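Local structure of uroporphyrinogen III synthase (Thermus thermophilus, 1WCW) at residues F189-E200 against V224-V234. The protein probably catalyses the closure and rearrangement of linear hydroxymethylbilane into uroporphyrinogen III, a step of tetrapyrrole (haem) biosynthesis. Residues are numbered along the deposited sequence; the frame is centred on the assembly and turned at random.
Sequences FVAAIQVEFLFE and VTADALREWGV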
loop_
_atom_site.group_PDB
_atom_site.type_symbol
_atom_site.label_atom_id
_atom_site.label_comp_id
_atom_site.label_asym_id
_atom_site.label_seq_id
_atom_site.Cartn_x
_atom_site.Cartn_y
_atom_site.Cartn_z
ATOM N N PHE A 189 -1.213 4.562 -10.912
ATOM C CA PHE A 189 -0.935 4.301 -9.487
ATOM C C PHE A 189 -1.223 2.833 -9.241
ATOM O O PHE A 189 -2.266 2.319 -9.632
ATOM C CB PHE A 189 -1.865 5.126 -8.588
ATOM C CG PHE A 189 -1.744 6.607 -8.775
ATOM C CD1 PHE A 189 -2.510 7.288 -9.658
ATOM C CD2 PHE A 189 -0.903 7.303 -7.926
ATOM C CE1 PHE A 189 -2.453 8.707 -9.723
ATOM C CE2 PHE A 189 -0.854 8.720 -7.987
ATOM C CZ PHE A 189 -1.621 9.379 -8.865
ATOM N N VAL A 190 -0.294 2.179 -8.567
ATOM C CA VAL A 190 -0.507 0.770 -8.247
ATOM C C VAL A 190 -0.727 0.480 -6.787
ATOM O O VAL A 190 -1.013 -0.651 -6.413
ATOM C CB VAL A 190 0.587 -0.174 -8.788
ATOM C CG1 VAL A 190 0.598 -0.052 -10.342
ATOM C CG2 VAL A 190 1.880 0.190 -8.218
ATOM N N ALA A 191 -0.708 1.501 -5.961
ATOM C CA ALA A 191 -0.997 1.298 -4.541
ATOM C C ALA A 191 -1.553 2.597 -3.997
ATOM O O ALA A 191 -1.112 3.690 -4.378
ATOM C CB ALA A 191 0.332 0.963 -3.776
ATOM N N ALA A 192 -2.418 2.531 -3.018
ATOM C CA ALA A 192 -2.974 3.697 -2.405
ATOM C C ALA A 192 -1.935 4.579 -1.806
ATOM O O ALA A 192 -2.079 5.808 -1.853
ATOM C CB ALA A 192 -3.997 3.269 -1.314
ATOM N N ILE A 193 -0.878 3.993 -1.213
ATOM C CA ILE A 193 0.119 4.851 -0.602
ATOM C C ILE A 193 0.792 5.797 -1.634
ATOM O O ILE A 193 1.245 6.883 -1.274
ATOM C CB ILE A 193 1.168 3.981 0.157
ATOM C CG1 ILE A 193 1.865 4.827 1.220
ATOM C CG2 ILE A 193 2.142 3.360 -0.833
ATOM C CD1 ILE A 193 2.786 3.938 2.171
ATOM N N GLN A 194 0.847 5.436 -2.903
ATOM C CA GLN A 194 1.456 6.334 -3.894
ATOM C C GLN A 194 0.545 7.564 -4.100
ATOM O O GLN A 194 1.057 8.663 -4.298
ATOM C CB GLN A 194 1.571 5.610 -5.235
ATOM C CG GLN A 194 2.677 4.561 -5.127
ATOM C CD GLN A 194 2.556 3.411 -6.051
ATOM O OE1 GLN A 194 1.770 3.437 -6.956
ATOM N NE2 GLN A 194 3.374 2.394 -5.839
ATOM N N VAL A 195 -0.779 7.375 -4.052
ATOM C CA VAL A 195 -1.713 8.496 -4.159
ATOM C C VAL A 195 -1.493 9.370 -2.944
ATOM O O VAL A 195 -1.418 10.592 -3.098
ATOM C CB VAL A 195 -3.186 7.962 -4.145
ATOM C CG1 VAL A 195 -4.153 9.154 -4.204
ATOM C CG2 VAL A 195 -3.436 7.051 -5.343
ATOM N N GLU A 196 -1.393 8.792 -1.740
ATOM C CA GLU A 196 -1.260 9.573 -0.527
ATOM C C GLU A 196 0.032 10.334 -0.542
ATOM O O GLU A 196 0.049 11.551 -0.249
ATOM C CB GLU A 196 -1.313 8.653 0.710
ATOM C CG GLU A 196 -2.556 7.757 0.868
ATOM C CD GLU A 196 -3.878 8.486 0.988
ATOM O OE1 GLU A 196 -4.927 7.791 0.847
ATOM O OE2 GLU A 196 -3.930 9.713 1.209
ATOM N N PHE A 197 1.144 9.731 -0.976
ATOM C CA PHE A 197 2.413 10.456 -0.993
ATOM C C PHE A 197 2.395 11.590 -1.983
ATOM O O PHE A 197 2.924 12.677 -1.700
ATOM C CB PHE A 197 3.572 9.510 -1.339
ATOM C CG PHE A 197 3.989 8.564 -0.214
ATOM C CD1 PHE A 197 4.686 7.403 -0.534
ATOM C CD2 PHE A 197 3.765 8.805 1.087
ATOM C CE1 PHE A 197 5.155 6.519 0.475
ATOM C CE2 PHE A 197 4.270 7.886 2.084
ATOM C CZ PHE A 197 4.955 6.777 1.742
ATOM N N LEU A 198 1.829 11.375 -3.194
ATOM C CA LEU A 198 1.770 12.475 -4.150
ATOM C C LEU A 198 0.986 13.640 -3.612
ATOM O O LEU A 198 1.478 14.795 -3.677
ATOM C CB LEU A 198 1.150 11.909 -5.437
ATOM C CG LEU A 198 0.947 12.969 -6.504
ATOM C CD1 LEU A 198 2.278 13.621 -6.953
ATOM C CD2 LEU A 198 0.304 12.334 -7.735
ATOM N N PHE A 199 -0.219 13.412 -3.109
ATOM C CA PHE A 199 -1.003 14.547 -2.628
ATOM C C PHE A 199 -0.456 15.114 -1.363
ATOM O O PHE A 199 -0.558 16.378 -1.225
ATOM C CB PHE A 199 -2.470 14.125 -2.430
ATOM C CG PHE A 199 -3.294 14.275 -3.676
ATOM C CD1 PHE A 199 -3.456 13.260 -4.574
ATOM C CD2 PHE A 199 -3.826 15.529 -3.981
ATOM C CE1 PHE A 199 -4.153 13.473 -5.776
ATOM C CE2 PHE A 199 -4.515 15.753 -5.185
ATOM C CZ PHE A 199 -4.679 14.743 -6.049
ATOM N N GLU A 200 0.157 14.345 -0.478
ATOM C CA GLU A 200 0.706 14.939 0.769
ATOM C C GLU A 200 1.957 15.707 0.448
ATOM O O GLU A 200 2.298 16.623 1.262
ATOM C CB GLU A 200 1.004 13.880 1.838
ATOM C CG GLU A 200 -0.248 13.193 2.401
ATOM C CD GLU A 200 0.061 12.083 3.364
ATOM O OE1 GLU A 200 1.247 11.933 3.701
ATOM O OE2 GLU A 200 -0.818 11.329 3.770
ATOM N N VAL A 224 -8.807 -0.222 -3.817
ATOM C CA VAL A 224 -8.315 0.569 -2.697
ATOM C C VAL A 224 -7.501 1.781 -3.202
ATOM O O VAL A 224 -7.617 2.896 -2.706
ATOM C CB VAL A 224 -7.440 -0.290 -1.723
ATOM C CG1 VAL A 224 -6.913 0.592 -0.633
ATOM C CG2 VAL A 224 -8.337 -1.418 -1.066
ATOM N N THR A 225 -6.716 1.575 -4.262
ATOM C CA THR A 225 -5.985 2.691 -4.907
ATOM C C THR A 225 -7.016 3.676 -5.516
ATOM O O THR A 225 -6.847 4.914 -5.316
ATOM C CB THR A 225 -5.143 2.128 -6.020
ATOM O OG1 THR A 225 -4.219 1.199 -5.449
ATOM C CG2 THR A 225 -4.263 3.286 -6.684
ATOM N N ALA A 226 -8.089 3.223 -6.158
ATOM C CA ALA A 226 -9.048 4.117 -6.696
ATOM C C ALA A 226 -9.725 4.891 -5.599
ATOM O O ALA A 226 -9.989 6.100 -5.767
ATOM C CB ALA A 226 -10.103 3.300 -7.467
ATOM N N ASP A 227 -10.036 4.271 -4.459
ATOM C CA ASP A 227 -10.680 4.975 -3.378
ATOM C C ASP A 227 -9.763 6.000 -2.781
ATOM O O ASP A 227 -10.252 7.056 -2.357
ATOM C CB ASP A 227 -11.242 3.983 -2.314
ATOM C CG ASP A 227 -12.513 3.249 -2.791
ATOM O OD1 ASP A 227 -12.849 2.188 -2.219
ATOM O OD2 ASP A 227 -13.198 3.734 -3.713
ATOM N N ALA A 228 -8.454 5.819 -2.775
ATOM C CA ALA A 228 -7.564 6.825 -2.294
ATOM C C ALA A 228 -7.633 8.073 -3.195
ATOM O O ALA A 228 -7.611 9.207 -2.676
ATOM C CB ALA A 228 -6.144 6.292 -2.216
ATOM N N LEU A 229 -7.664 7.881 -4.498
ATOM C CA LEU A 229 -7.834 9.026 -5.383
ATOM C C LEU A 229 -9.116 9.754 -5.105
ATOM O O LEU A 229 -9.182 11.010 -5.050
ATOM C CB LEU A 229 -7.782 8.527 -6.836
ATOM C CG LEU A 229 -6.347 8.261 -7.325
ATOM C CD1 LEU A 229 -6.375 7.410 -8.569
ATOM C CD2 LEU A 229 -5.600 9.586 -7.650
ATOM N N ARG A 230 -10.198 8.977 -4.946
ATOM C CA ARG A 230 -11.512 9.610 -4.728
ATOM C C ARG A 230 -11.532 10.414 -3.435
ATOM O O ARG A 230 -12.165 11.481 -3.398
ATOM C CB ARG A 230 -12.634 8.542 -4.716
ATOM C CG ARG A 230 -12.871 7.903 -6.100
ATOM C CD ARG A 230 -13.660 6.580 -6.018
ATOM N NE ARG A 230 -14.846 6.569 -5.204
ATOM C CZ ARG A 230 -16.097 6.563 -5.683
ATOM N NH1 ARG A 230 -17.137 6.509 -4.853
ATOM N NH2 ARG A 230 -16.310 6.650 -6.980
ATOM N N GLU A 231 -10.857 9.971 -2.405
ATOM C CA GLU A 231 -10.821 10.713 -1.126
ATOM C C GLU A 231 -10.099 12.045 -1.319
ATOM O O GLU A 231 -10.333 12.976 -0.526
ATOM C CB GLU A 231 -10.107 9.893 -0.064
ATOM C CG GLU A 231 -10.777 8.565 0.346
ATOM C CD GLU A 231 -9.868 7.781 1.300
ATOM O OE1 GLU A 231 -9.404 8.385 2.299
ATOM O OE2 GLU A 231 -9.589 6.574 1.055
ATOM N N TRP A 232 -9.215 12.179 -2.310
ATOM C CA TRP A 232 -8.563 13.455 -2.585
ATOM C C TRP A 232 -9.332 14.241 -3.629
ATOM O O TRP A 232 -8.818 15.254 -4.091
ATOM C CB TRP A 232 -7.107 13.261 -3.003
ATOM C CG TRP A 232 -6.220 12.940 -1.849
ATOM C CD1 TRP A 232 -5.801 11.677 -1.383
ATOM C CD2 TRP A 232 -5.584 13.888 -0.969
ATOM N NE1 TRP A 232 -4.977 11.808 -0.318
ATOM C CE2 TRP A 232 -4.825 13.148 -0.025
ATOM C CE3 TRP A 232 -5.581 15.292 -0.879
ATOM C CZ2 TRP A 232 -4.046 13.741 0.978
ATOM C CZ3 TRP A 232 -4.794 15.895 0.121
ATOM C CH2 TRP A 232 -4.046 15.123 1.043
ATOM N N GLY A 233 -10.519 13.792 -4.018
ATOM C CA GLY A 233 -11.291 14.552 -4.986
ATOM C C GLY A 233 -10.963 14.262 -6.433
ATOM O O GLY A 233 -11.293 15.055 -7.315
ATOM N N VAL A 234 -10.305 13.134 -6.732
ATOM C CA VAL A 234 -9.997 12.752 -8.094
ATOM C C VAL A 234 -10.710 11.494 -8.499
ATOM O O VAL A 234 -10.712 10.522 -7.719
ATOM C CB VAL A 234 -8.480 12.543 -8.251
ATOM C CG1 VAL A 234 -8.179 11.960 -9.659
ATOM C CG2 VAL A 234 -7.757 13.882 -8.021
HETATM O O HOH W 1 -7.208 8.985 0.230
#
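Helices 192-200 and 224-231 run side by side in nearly the same direction, their axes 8.3 Å apart at 23°. Each follows one of two neighbouring strands of the five-stranded parallel sheet, 186-189 and 217-221, as in the alpha/beta fold of the HemD family. At their N-terminal ends the backbones come close, with Ala192 CA 4.0 Å from Thr225 CA. Here Ala192 CB also meets Ala228 CB, a contact between two small side chains. Thr225 OG1 is hydrogen-bonded to Val221 O, while its CG2 packs on Phe189 CB. Deeper in, Val195 CG2 lies 3.7 Å from Leu229 CG, and Leu229 CD2 reaches on to the Phe189 ring.

The far end is aromatic. Phe199 and Trp232 form an offset stack, the phenyl and five-membered rings 16° from parallel. Each also sets its CB over the other's ring: Phe199 CB sits 3.4 Å from the centroid of the six-membered ring of Trp232. Glu196 folds back at chi2 (-61°), which brings its carboxylate to the indole edge. Trp232 NE1 donates a nearly straight hydrogen bond of 2.8 Å to Glu196 OE2, arriving from above the carboxylate plane. With an alanine at Trp232, the Phe199 ring would probably lose the indole packed on its face, and Glu196 OE2 its N-H donor. The other oxygen, Glu196 OE1, accepts from a water at 2.6 Å that also donates to Ala228 O.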